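Local coordinates for protein insulinase family protease (Yersinia pestis, PDB 3GO9) that is a predicted protease of the insulinase (M16) family, whose own catalytic activity is not established, at residues S36-A41 and S393-S398; T109-T114 and P170-R175; H278-S283 and S287-S292; A295-F300 and T370-Q375. All blocks are in the same frame, centred on the assembly; numbering follows the deposited sequence.

Contact 1. Residues S36-A41 and S393-S398; sequences SWQLLA and SQRLRS
Gln38 of the strand and Arg395 of the helix meet through a pair of hydrogen bonds that share one acceptor, the amide oxygen of Gln38. Arg395 presents the side of its guanidinium: NE lies 2.9 Å from Gln38 OE1, and NH2 of the same arginine is also 2.9 Å from Gln38 OE1. The oxygen sits in the guanidinium plane, whereas the amide plane stands 84° away from it. NE arrives nearly in line with the carbonyl bond of Gln38; NH2 comes from above the carbonyl plane. Both N-H groups have to bend somewhat to reach a single oxygen, which fits their bond angles of just under 150°. The two donors hinder rotation of the amide and probably polarise its carbonyl. Gln38 is extended beyond CG, and the bend of Arg395 at chi2 (66°) turns its guanidinium side-on to the end of that chain.

A salt bridge and a cation-pi contact also hold the buried arginine, the first from NH1 to Asp405, the second with Trp26. An arginine suits this place because its several donors and flat cation can serve an amide, an acid and an indole at once; a glutamine offers a strong acceptor without adding another charge.

On the other side of the strand, Trp37 and Leu39 pack on helix 222-233. Strand 36-41 of the mixed sheet thus has that helix on one face, while Gln38 points the other way, to helix 388-401 from late in the sequence, and the contact joins the two halves of an M16-type chain.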
# COMPACT_ATOMS: atom_id res chain seq x y z
N SER A 36 -5.39 -7.23 18.90
CA SER A 36 -4.52 -6.05 18.96
C SER A 36 -5.27 -4.81 18.58
O SER A 36 -6.18 -4.87 17.73
CB SER A 36 -3.35 -6.22 17.99
OG SER A 36 -2.52 -7.33 18.39
N TRP A 37 -4.92 -3.69 19.19
CA TRP A 37 -5.53 -2.42 18.79
C TRP A 37 -4.49 -1.31 18.81
O TRP A 37 -3.50 -1.38 19.56
CB TRP A 37 -6.73 -2.06 19.68
CG TRP A 37 -6.47 -1.98 21.13
CD1 TRP A 37 -6.60 -3.00 22.05
CD2 TRP A 37 -6.05 -0.83 21.88
NE1 TRP A 37 -6.28 -2.55 23.32
CE2 TRP A 37 -5.96 -1.22 23.25
CE3 TRP A 37 -5.77 0.49 21.54
CZ2 TRP A 37 -5.57 -0.34 24.28
CZ3 TRP A 37 -5.38 1.39 22.57
CH2 TRP A 37 -5.27 0.96 23.92
N GLN A 38 -4.76 -0.29 17.98
CA GLN A 38 -3.87 0.84 17.86
C GLN A 38 -4.74 2.07 17.69
O GLN A 38 -5.65 2.07 16.90
CB GLN A 38 -2.93 0.69 16.68
CG GLN A 38 -2.08 -0.55 16.65
CD GLN A 38 -1.02 -0.55 15.56
OE1 GLN A 38 -0.67 0.49 14.96
NE2 GLN A 38 -0.51 -1.74 15.28
N LEU A 39 -4.44 3.13 18.45
CA LEU A 39 -5.24 4.33 18.45
C LEU A 39 -4.33 5.56 18.27
O LEU A 39 -3.31 5.74 18.95
CB LEU A 39 -5.98 4.43 19.79
CG LEU A 39 -6.63 5.72 20.17
CD1 LEU A 39 -7.64 6.15 19.11
CD2 LEU A 39 -7.27 5.47 21.54
N LEU A 40 -4.72 6.43 17.35
CA LEU A 40 -4.09 7.70 17.17
C LEU A 40 -5.11 8.79 17.48
O LEU A 40 -6.00 9.04 16.68
CB LEU A 40 -3.59 7.87 15.71
CG LEU A 40 -2.84 9.18 15.43
CD1 LEU A 40 -1.58 9.31 16.30
CD2 LEU A 40 -2.50 9.41 13.93
N ALA A 41 -5.01 9.42 18.65
CA ALA A 41 -5.89 10.57 18.92
C ALA A 41 -5.40 11.79 18.13
O ALA A 41 -4.19 12.07 18.10
CB ALA A 41 -5.87 10.88 20.45
N SER A 393 -4.28 5.69 6.25
CA SER A 393 -3.69 4.92 5.16
C SER A 393 -2.19 4.85 5.28
O SER A 393 -1.58 3.85 4.93
CB SER A 393 -4.16 5.39 3.79
OG SER A 393 -3.89 6.74 3.63
N GLN A 394 -1.57 5.93 5.77
CA GLN A 394 -0.13 5.93 5.99
C GLN A 394 0.26 4.89 7.02
O GLN A 394 1.24 4.15 6.82
CB GLN A 394 0.35 7.32 6.42
CG GLN A 394 0.37 8.32 5.29
CD GLN A 394 0.98 9.66 5.63
OE1 GLN A 394 1.48 9.90 6.74
NE2 GLN A 394 0.88 10.60 4.66
N ARG A 395 -0.51 4.81 8.13
CA ARG A 395 -0.21 3.82 9.15
C ARG A 395 -0.36 2.39 8.62
O ARG A 395 0.51 1.57 8.86
CB ARG A 395 -1.12 3.99 10.37
CG ARG A 395 -0.77 3.03 11.51
CD ARG A 395 0.56 3.27 12.11
NE ARG A 395 0.70 2.52 13.36
CZ ARG A 395 1.75 2.64 14.19
NH1 ARG A 395 2.74 3.52 13.93
NH2 ARG A 395 1.80 1.92 15.31
N LEU A 396 -1.45 2.11 7.89
CA LEU A 396 -1.64 0.75 7.34
C LEU A 396 -0.51 0.43 6.35
O LEU A 396 0.01 -0.69 6.31
CB LEU A 396 -2.98 0.61 6.65
CG LEU A 396 -4.22 0.68 7.52
CD1 LEU A 396 -5.45 0.14 6.82
CD2 LEU A 396 -4.04 0.00 8.90
N ARG A 397 -0.09 1.42 5.58
CA ARG A 397 1.01 1.17 4.63
C ARG A 397 2.29 0.86 5.37
O ARG A 397 2.99 -0.11 5.06
CB ARG A 397 1.21 2.32 3.70
CG ARG A 397 2.27 2.01 2.61
CD ARG A 397 2.31 3.10 1.51
NE ARG A 397 1.00 3.75 1.33
CZ ARG A 397 0.69 5.02 1.64
NH1 ARG A 397 -0.56 5.44 1.42
NH2 ARG A 397 1.59 5.88 2.13
N SER A 398 2.54 1.60 6.44
CA SER A 398 3.68 1.32 7.28
C SER A 398 3.65 -0.07 7.87
O SER A 398 4.67 -0.79 7.89
CB SER A 398 3.73 2.36 8.40
OG SER A 398 4.85 2.15 9.24

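Contact 2. Residues T109-T114 and P170-R175; sequences TSYDFT and PWWRYR
Tyr111 and Trp172 carry this contact, joined by a hydrogen bond between the phenol oxygen and the indole nitrogen. Trp172 NE1 donates to Tyr111 OH over 2.9 Å, and with an angle of 172° at the hydrogen the bond is almost straight. The oxygen lies close to the indole plane, where the N-H points, so the indole meets the phenol oxygen with its edge. The two side chains run by one another, pointing opposite ways, and this brings Tyr111 CE2 within 3.9 Å of Trp172 CZ2. A small apolar patch thus accompanies the polar bond. Tyrosine and tryptophan suit this buried place because each has a large hydrocarbon surface and one polar group at its outer part, long enough to bridge backbones whose nearest CA atoms, those of Tyr111 and Trp172, are 13.2 Å apart.

Tyr111 stands in the tight connection of a beta hairpin, between strands 107-109 and 114-120 of the seven-stranded sheet, and the turn is drawn together where Ser110 N donates to Phe113 O at 2.8 Å. Just before it, Thr109 OG1 is hydrogen-bonded to ND1 of His72, a zinc ligand, so Thr109, at the start of the turn, is a second-shell residue of that zinc site.

Trp172 leaves the short helix 170-175 with CG anti to the backbone nitrogen (chi1 -171°), which carries the indole across to the hairpin. Its neighbour Trp171 packs on strands 257-261 and 440-446 of the other sheet. On the hairpin side, Tyr111 also rests against Leu181 and Pro186.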
# COMPACT_ATOMS: atom_id res chain seq x y z
N THR A 109 -10.76 -7.48 0.28
CA THR A 109 -10.11 -8.75 0.58
C THR A 109 -8.96 -9.02 -0.38
O THR A 109 -8.94 -8.53 -1.51
CB THR A 109 -11.07 -9.92 0.56
OG1 THR A 109 -11.41 -10.28 -0.75
CG2 THR A 109 -12.34 -9.61 1.37
N SER A 110 -7.98 -9.77 0.08
CA SER A 110 -6.77 -9.93 -0.69
C SER A 110 -6.22 -11.33 -0.44
O SER A 110 -6.95 -12.22 0.01
CB SER A 110 -5.80 -8.78 -0.31
OG SER A 110 -4.63 -8.77 -1.11
N TYR A 111 -4.96 -11.55 -0.80
CA TYR A 111 -4.33 -12.84 -0.65
C TYR A 111 -4.12 -13.21 0.80
O TYR A 111 -4.29 -14.33 1.18
CB TYR A 111 -2.97 -12.76 -1.40
CG TYR A 111 -3.13 -12.60 -2.85
CD1 TYR A 111 -3.45 -13.71 -3.66
CD2 TYR A 111 -3.06 -11.36 -3.48
CE1 TYR A 111 -3.67 -13.54 -5.04
CE2 TYR A 111 -3.25 -11.21 -4.84
CZ TYR A 111 -3.55 -12.31 -5.62
OH TYR A 111 -3.76 -12.14 -6.99
N ASP A 112 -3.70 -12.24 1.62
CA ASP A 112 -3.32 -12.50 3.00
C ASP A 112 -3.97 -11.64 4.04
O ASP A 112 -3.63 -11.74 5.21
CB ASP A 112 -1.78 -12.51 3.20
CG ASP A 112 -1.12 -11.20 2.99
OD1 ASP A 112 -1.82 -10.21 2.74
OD2 ASP A 112 0.15 -11.20 3.04
N PHE A 113 -4.98 -10.88 3.63
CA PHE A 113 -5.75 -10.08 4.55
C PHE A 113 -7.14 -9.77 4.05
O PHE A 113 -7.43 -9.83 2.86
CB PHE A 113 -5.02 -8.75 4.94
CG PHE A 113 -5.00 -7.74 3.87
CD1 PHE A 113 -6.03 -6.78 3.74
CD2 PHE A 113 -3.94 -7.70 2.94
CE1 PHE A 113 -5.99 -5.83 2.74
CE2 PHE A 113 -3.95 -6.76 1.89
CZ PHE A 113 -4.92 -5.82 1.82
N THR A 114 -7.99 -9.43 5.01
CA THR A 114 -9.27 -8.73 4.79
C THR A 114 -9.26 -7.45 5.61
O THR A 114 -8.93 -7.47 6.81
CB THR A 114 -10.40 -9.63 5.26
OG1 THR A 114 -10.37 -10.81 4.45
CG2 THR A 114 -11.79 -9.01 5.10
N PRO A 170 -3.75 -7.48 -17.17
CA PRO A 170 -2.66 -8.33 -17.70
C PRO A 170 -1.27 -8.14 -17.04
O PRO A 170 -0.51 -9.12 -16.88
CB PRO A 170 -2.60 -7.93 -19.17
CG PRO A 170 -4.06 -7.60 -19.50
CD PRO A 170 -4.61 -6.97 -18.26
N TRP A 171 -0.96 -6.94 -16.61
CA TRP A 171 0.24 -6.71 -15.81
C TRP A 171 0.28 -7.59 -14.54
O TRP A 171 1.30 -8.19 -14.20
CB TRP A 171 0.40 -5.26 -15.41
CG TRP A 171 1.33 -5.05 -14.31
CD1 TRP A 171 1.00 -4.70 -13.05
CD2 TRP A 171 2.77 -5.27 -14.30
NE1 TRP A 171 2.11 -4.67 -12.26
CE2 TRP A 171 3.21 -4.98 -13.00
CE3 TRP A 171 3.70 -5.67 -15.25
CZ2 TRP A 171 4.55 -5.08 -12.61
CZ3 TRP A 171 5.07 -5.75 -14.87
CH2 TRP A 171 5.46 -5.46 -13.55
N TRP A 172 -0.82 -7.60 -13.79
CA TRP A 172 -0.87 -8.43 -12.61
C TRP A 172 -0.74 -9.92 -12.91
O TRP A 172 0.03 -10.59 -12.21
CB TRP A 172 -2.11 -8.07 -11.75
CG TRP A 172 -2.06 -8.75 -10.40
CD1 TRP A 172 -2.95 -9.65 -9.92
CD2 TRP A 172 -1.06 -8.57 -9.37
NE1 TRP A 172 -2.57 -10.06 -8.65
CE2 TRP A 172 -1.42 -9.41 -8.29
CE3 TRP A 172 0.08 -7.79 -9.26
CZ2 TRP A 172 -0.65 -9.50 -7.15
CZ3 TRP A 172 0.83 -7.87 -8.08
CH2 TRP A 172 0.47 -8.72 -7.06
N ARG A 173 -1.41 -10.38 -13.95
CA ARG A 173 -1.29 -11.77 -14.42
C ARG A 173 0.14 -12.11 -14.74
O ARG A 173 0.65 -13.15 -14.33
CB ARG A 173 -2.18 -12.06 -15.63
CG ARG A 173 -3.65 -11.97 -15.36
CD ARG A 173 -4.06 -12.82 -14.18
NE ARG A 173 -5.49 -12.76 -13.96
CZ ARG A 173 -6.10 -13.25 -12.89
NH1 ARG A 173 -5.40 -13.86 -11.93
NH2 ARG A 173 -7.43 -13.12 -12.80
N TYR A 174 0.84 -11.19 -15.37
CA TYR A 174 2.28 -11.41 -15.64
C TYR A 174 3.10 -11.45 -14.36
O TYR A 174 3.87 -12.37 -14.12
CB TYR A 174 2.80 -10.31 -16.58
CG TYR A 174 4.25 -10.47 -16.93
CD1 TYR A 174 4.67 -11.48 -17.80
CD2 TYR A 174 5.20 -9.69 -16.37
CE1 TYR A 174 6.01 -11.64 -18.15
CE2 TYR A 174 6.57 -9.86 -16.69
CZ TYR A 174 6.96 -10.84 -17.57
OH TYR A 174 8.29 -11.02 -17.86
N ARG A 175 2.89 -10.45 -13.50
CA ARG A 175 3.67 -10.31 -12.32
C ARG A 175 3.51 -11.45 -11.34
O ARG A 175 4.47 -11.78 -10.64
CB ARG A 175 3.38 -8.96 -11.62
CG ARG A 175 4.32 -8.59 -10.51
CD ARG A 175 5.71 -8.27 -10.99
NE ARG A 175 6.73 -8.23 -9.93
CZ ARG A 175 7.32 -9.31 -9.39
NH1 ARG A 175 6.95 -10.54 -9.72
NH2 ARG A 175 8.25 -9.13 -8.47

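Contact 3. Residues H278-S283 and S287-S292; sequences HPIQDS and SRYWRS
Ser287 meets Ser283 first, through the main chain: Ser287 N donates to Ser283 O over 2.9 Å, an i to i+4 bond in the opening turn of helix 283-309. The side chains of the same two serines are joined by a water, which is 2.8 Å from Ser283 OG and 2.9 Å from Ser287 OG. Short hydroxyl side chains one turn apart suit a shared water.

Arg288 comes next and reaches back toward the residue that starts the helix. Asp282 occupies the N-cap position, its OD1 accepting from the backbone nitrogen of Ala285. A second water links the two side chains: it donates to Asp282 OD1 at 2.9 Å and accepts from Arg288 NH2 at 3.2 Å, lying in the guanidinium plane. The opposite charges are therefore separated by solvent, with Asp282 OD1 and Arg288 NH1 5.1 Å apart.

Tyr289 turns to the loop. Its CG is anti to the backbone nitrogen (chi1 168°), and the base of its ring receives the methyl end of Ile280, where Ile280 CD1 lies 3.7 Å from Tyr289 CG. The isoleucine runs roughly perpendicular to the tyrosine. A buried isoleucine, which also packs on Ala285 and Leu286, suits the inner side of the turn between strand and helix.

Polar groups thus start the helix while one apolar pair packs the preceding loop against it; the negative Asp282 near the helix N terminus probably interacts favourably with the helix dipole, and Arg288 may moderate its charge.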
# COMPACT_ATOMS: atom_id res chain seq x y z
N HIS A 278 14.15 -4.83 2.28
CA HIS A 278 14.64 -5.12 3.64
C HIS A 278 14.15 -4.01 4.57
O HIS A 278 14.63 -2.88 4.42
CB HIS A 278 16.16 -5.17 3.60
CG HIS A 278 16.70 -6.15 2.60
ND1 HIS A 278 17.37 -5.77 1.45
CD2 HIS A 278 16.61 -7.51 2.55
CE1 HIS A 278 17.69 -6.85 0.75
NE2 HIS A 278 17.24 -7.92 1.40
N PRO A 279 13.19 -4.31 5.49
CA PRO A 279 12.71 -3.29 6.43
C PRO A 279 13.84 -2.58 7.18
O PRO A 279 14.87 -3.18 7.56
CB PRO A 279 11.82 -4.06 7.41
CG PRO A 279 11.24 -5.19 6.59
CD PRO A 279 12.47 -5.59 5.71
N ILE A 280 13.61 -1.30 7.42
CA ILE A 280 14.61 -0.44 7.99
C ILE A 280 14.66 -0.64 9.53
O ILE A 280 13.70 -0.30 10.18
CB ILE A 280 14.23 0.98 7.65
CG1 ILE A 280 14.35 1.20 6.14
CG2 ILE A 280 15.14 1.98 8.41
CD1 ILE A 280 13.49 2.27 5.59
N GLN A 281 15.77 -1.13 10.05
CA GLN A 281 15.90 -1.56 11.49
C GLN A 281 16.54 -0.50 12.33
O GLN A 281 16.44 -0.52 13.56
CB GLN A 281 16.81 -2.78 11.61
CG GLN A 281 16.27 -4.10 11.09
CD GLN A 281 14.91 -4.35 11.63
OE1 GLN A 281 14.73 -5.00 12.68
NE2 GLN A 281 13.92 -3.77 10.96
N ASP A 282 17.29 0.37 11.69
CA ASP A 282 18.15 1.26 12.42
C ASP A 282 18.44 2.48 11.58
O ASP A 282 17.99 2.59 10.42
CB ASP A 282 19.44 0.54 12.88
CG ASP A 282 20.28 0.01 11.73
OD1 ASP A 282 20.33 0.66 10.68
OD2 ASP A 282 20.95 -1.05 11.90
N SER A 283 19.11 3.43 12.22
CA SER A 283 19.34 4.75 11.65
C SER A 283 20.20 4.68 10.39
O SER A 283 20.01 5.47 9.45
CB SER A 283 19.98 5.67 12.69
OG SER A 283 20.17 6.99 12.17
N SER A 287 19.23 6.03 6.68
CA SER A 287 20.03 6.90 5.86
C SER A 287 20.28 6.32 4.45
O SER A 287 20.22 7.05 3.44
CB SER A 287 21.36 7.15 6.56
OG SER A 287 21.09 8.02 7.64
N ARG A 288 20.59 5.04 4.41
CA ARG A 288 20.80 4.37 3.10
C ARG A 288 19.53 4.41 2.26
O ARG A 288 19.58 4.66 1.05
CB ARG A 288 21.28 2.92 3.26
CG ARG A 288 22.62 2.76 3.92
CD ARG A 288 23.17 1.33 3.80
NE ARG A 288 22.28 0.30 4.35
CZ ARG A 288 22.30 -0.17 5.60
NH1 ARG A 288 23.16 0.30 6.49
NH2 ARG A 288 21.44 -1.14 5.96
N TYR A 289 18.38 4.16 2.88
CA TYR A 289 17.07 4.24 2.20
C TYR A 289 16.86 5.65 1.67
O TYR A 289 16.48 5.84 0.50
CB TYR A 289 15.88 3.79 3.10
CG TYR A 289 14.54 4.15 2.53
CD1 TYR A 289 14.05 3.47 1.42
CD2 TYR A 289 13.81 5.24 2.98
CE1 TYR A 289 12.89 3.79 0.84
CE2 TYR A 289 12.61 5.55 2.42
CZ TYR A 289 12.14 4.84 1.33
OH TYR A 289 10.93 5.22 0.75
N TRP A 290 17.12 6.65 2.51
CA TRP A 290 16.83 8.01 2.09
C TRP A 290 17.73 8.43 0.92
O TRP A 290 17.28 9.20 0.04
CB TRP A 290 16.97 9.00 3.23
CG TRP A 290 15.78 9.07 4.17
CD1 TRP A 290 14.47 8.75 3.88
CD2 TRP A 290 15.76 9.59 5.51
NE1 TRP A 290 13.65 9.05 4.95
CE2 TRP A 290 14.43 9.57 5.96
CE3 TRP A 290 16.73 10.08 6.35
CZ2 TRP A 290 14.07 10.02 7.26
CZ3 TRP A 290 16.38 10.52 7.62
CH2 TRP A 290 15.09 10.48 8.06
N ARG A 291 18.97 7.96 0.90
CA ARG A 291 19.89 8.27 -0.19
C ARG A 291 19.36 7.66 -1.48
O ARG A 291 19.38 8.32 -2.56
CB ARG A 291 21.30 7.77 0.05
CG ARG A 291 22.29 8.34 -0.96
CD ARG A 291 23.70 7.90 -0.77
NE ARG A 291 24.28 8.48 0.44
CZ ARG A 291 25.55 8.26 0.85
NH1 ARG A 291 26.36 7.47 0.16
NH2 ARG A 291 25.98 8.82 1.97
N SER A 292 18.90 6.43 -1.38
CA SER A 292 18.38 5.70 -2.55
C SER A 292 17.11 6.37 -3.06
O SER A 292 16.97 6.63 -4.28
CB SER A 292 18.11 4.27 -2.18
OG SER A 292 19.34 3.62 -2.01
O HOH W 1 21.92 -1.22 9.12
O HOH W 2 19.35 8.46 9.91

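Contact 4. Residues A295-F300 and T370-Q375; sequences AREALF and TQKNDQ
Glu297 and Lys372 face each other from two helices, 283-309 and 362-377, whose backbones stand well apart here, with 10.5 Å from Glu297 CA to Lys372 CA. The contact is an interhelical salt bridge within the helical layer of the M16 inactive-domain family region, and long side chains have to span the gap.

The two side chains reach toward one another across it. Glu297 is stretched out, with CG anti to its own main-chain nitrogen (chi1 -174°) and the chain straight beyond, so that its carboxylate is delivered far from the helix. Lys372 instead bends at chi2 and chi3 before its last bond runs straight to the ammonium. Lys372 NZ lies 2.7 Å from Glu297 OE1, on the syn side of that oxygen. A weak bond of 3.0 Å joins Lys372 NZ to Glu297 OE2. The ammonium group lies between the two oxygens, held mainly by OE1. The bent aliphatic part of the lysine follows, with Lys372 CE 3.6 Å from Glu297 OE1.

A lysine suits the buried position because its methylenes can pack on apolar neighbours, Leu294 and Leu419 among them, while its charge is taken to a partner. That partner is a partly exposed acid of the other helix, whose negative charge would be expected to favour the protonated lysine. The lysine's own helix contributes as well: Gln375, three residues further on, lends its amide oxygen. Lys372 NZ donates to Gln375 OE1 over 2.7 Å, tilted 21° from the carbonyl plane.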
# COMPACT_ATOMS: atom_id res chain seq x y z
N ALA A 295 17.85 9.76 -4.78
CA ALA A 295 18.43 9.56 -6.13
C ALA A 295 17.30 9.29 -7.13
O ALA A 295 17.26 9.86 -8.21
CB ALA A 295 19.42 8.42 -6.13
N ARG A 296 16.36 8.43 -6.75
CA ARG A 296 15.20 8.15 -7.60
C ARG A 296 14.38 9.41 -7.85
O ARG A 296 13.98 9.69 -8.98
CB ARG A 296 14.33 7.03 -6.98
CG ARG A 296 15.02 5.69 -7.00
CD ARG A 296 14.12 4.54 -6.50
NE ARG A 296 13.92 4.52 -5.04
CZ ARG A 296 14.56 3.70 -4.21
NH1 ARG A 296 15.49 2.87 -4.65
NH2 ARG A 296 14.31 3.75 -2.91
N GLU A 297 14.16 10.19 -6.80
CA GLU A 297 13.41 11.39 -6.92
C GLU A 297 14.14 12.41 -7.80
O GLU A 297 13.53 13.07 -8.67
CB GLU A 297 13.11 11.95 -5.53
CG GLU A 297 12.23 13.11 -5.51
CD GLU A 297 12.08 13.70 -4.14
OE1 GLU A 297 11.68 14.86 -4.07
OE2 GLU A 297 12.35 13.02 -3.14
N ALA A 298 15.46 12.47 -7.64
CA ALA A 298 16.28 13.44 -8.37
C ALA A 298 16.18 13.17 -9.87
O ALA A 298 16.07 14.09 -10.66
CB ALA A 298 17.75 13.26 -7.95
N LEU A 299 16.24 11.90 -10.22
CA LEU A 299 16.25 11.49 -11.59
C LEU A 299 14.92 11.82 -12.20
O LEU A 299 14.87 12.36 -13.32
CB LEU A 299 16.63 10.04 -11.72
CG LEU A 299 15.74 8.90 -12.15
CD1 LEU A 299 14.69 9.26 -13.15
CD2 LEU A 299 16.68 7.89 -12.73
N PHE A 300 13.83 11.59 -11.47
CA PHE A 300 12.54 11.85 -12.08
C PHE A 300 12.33 13.33 -12.25
O PHE A 300 11.85 13.82 -13.29
CB PHE A 300 11.39 11.26 -11.30
CG PHE A 300 10.12 11.37 -12.04
CD1 PHE A 300 9.98 10.71 -13.27
CD2 PHE A 300 9.10 12.17 -11.59
CE1 PHE A 300 8.83 10.81 -13.99
CE2 PHE A 300 7.92 12.27 -12.33
CZ PHE A 300 7.80 11.56 -13.52
N THR A 370 17.72 22.68 -1.64
CA THR A 370 16.87 23.79 -1.15
C THR A 370 15.39 23.33 -1.06
O THR A 370 14.67 23.61 -0.07
CB THR A 370 17.04 25.04 -2.07
OG1 THR A 370 18.39 25.49 -1.98
CG2 THR A 370 16.11 26.18 -1.68
N GLN A 371 14.96 22.61 -2.09
CA GLN A 371 13.60 22.12 -2.17
C GLN A 371 13.33 21.09 -1.07
O GLN A 371 12.30 21.11 -0.39
CB GLN A 371 13.36 21.54 -3.57
CG GLN A 371 12.09 20.67 -3.79
CD GLN A 371 12.02 20.09 -5.24
OE1 GLN A 371 11.65 18.92 -5.44
NE2 GLN A 371 12.38 20.92 -6.23
N LYS A 372 14.28 20.19 -0.85
CA LYS A 372 14.01 19.15 0.17
C LYS A 372 14.05 19.75 1.57
O LYS A 372 13.31 19.35 2.47
CB LYS A 372 15.05 18.00 0.05
CG LYS A 372 15.04 17.22 -1.28
CD LYS A 372 13.67 16.78 -1.80
CE LYS A 372 13.00 15.80 -0.89
NZ LYS A 372 11.68 15.42 -1.47
N ASN A 373 14.91 20.74 1.76
CA ASN A 373 14.97 21.47 3.03
C ASN A 373 13.69 22.26 3.27
O ASN A 373 13.18 22.33 4.40
CB ASN A 373 16.23 22.37 3.09
CG ASN A 373 17.46 21.63 3.68
OD1 ASN A 373 17.40 21.09 4.80
ND2 ASN A 373 18.56 21.62 2.94
N ASP A 374 13.14 22.82 2.18
CA ASP A 374 11.85 23.51 2.28
C ASP A 374 10.74 22.56 2.75
O ASP A 374 10.01 22.86 3.70
CB ASP A 374 11.46 24.12 0.93
CG ASP A 374 10.19 24.99 1.04
OD1 ASP A 374 10.21 25.94 1.85
OD2 ASP A 374 9.21 24.70 0.33
N GLN A 375 10.65 21.42 2.11
CA GLN A 375 9.67 20.41 2.48
C GLN A 375 9.79 19.97 3.91
O GLN A 375 8.81 19.85 4.60
CB GLN A 375 9.78 19.22 1.57
CG GLN A 375 9.60 19.59 0.10
CD GLN A 375 9.99 18.44 -0.82
OE1 GLN A 375 10.13 17.30 -0.38
NE2 GLN A 375 10.14 18.74 -2.10

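From the N terminus, contact 1 opens at strand 36-41 and closes only at helix 388-401, so its long loop encloses the other three. Inside it, contact 2 closes first, joining the hairpin of the seven-stranded sheet to helix 170-175, which rests on the second sheet. Contact 3 follows as a short closure, packing the loop after strand 267-276 on helix 283-309, and contact 4 then ties that helix to helix 362-377. These three follow in series; none crosses another. Contacts 3 and 4 also touch, Tyr289 CE1 lying 4.0 Å from Arg296 NH2. Contact 1 brings a late helix back to the first sheet.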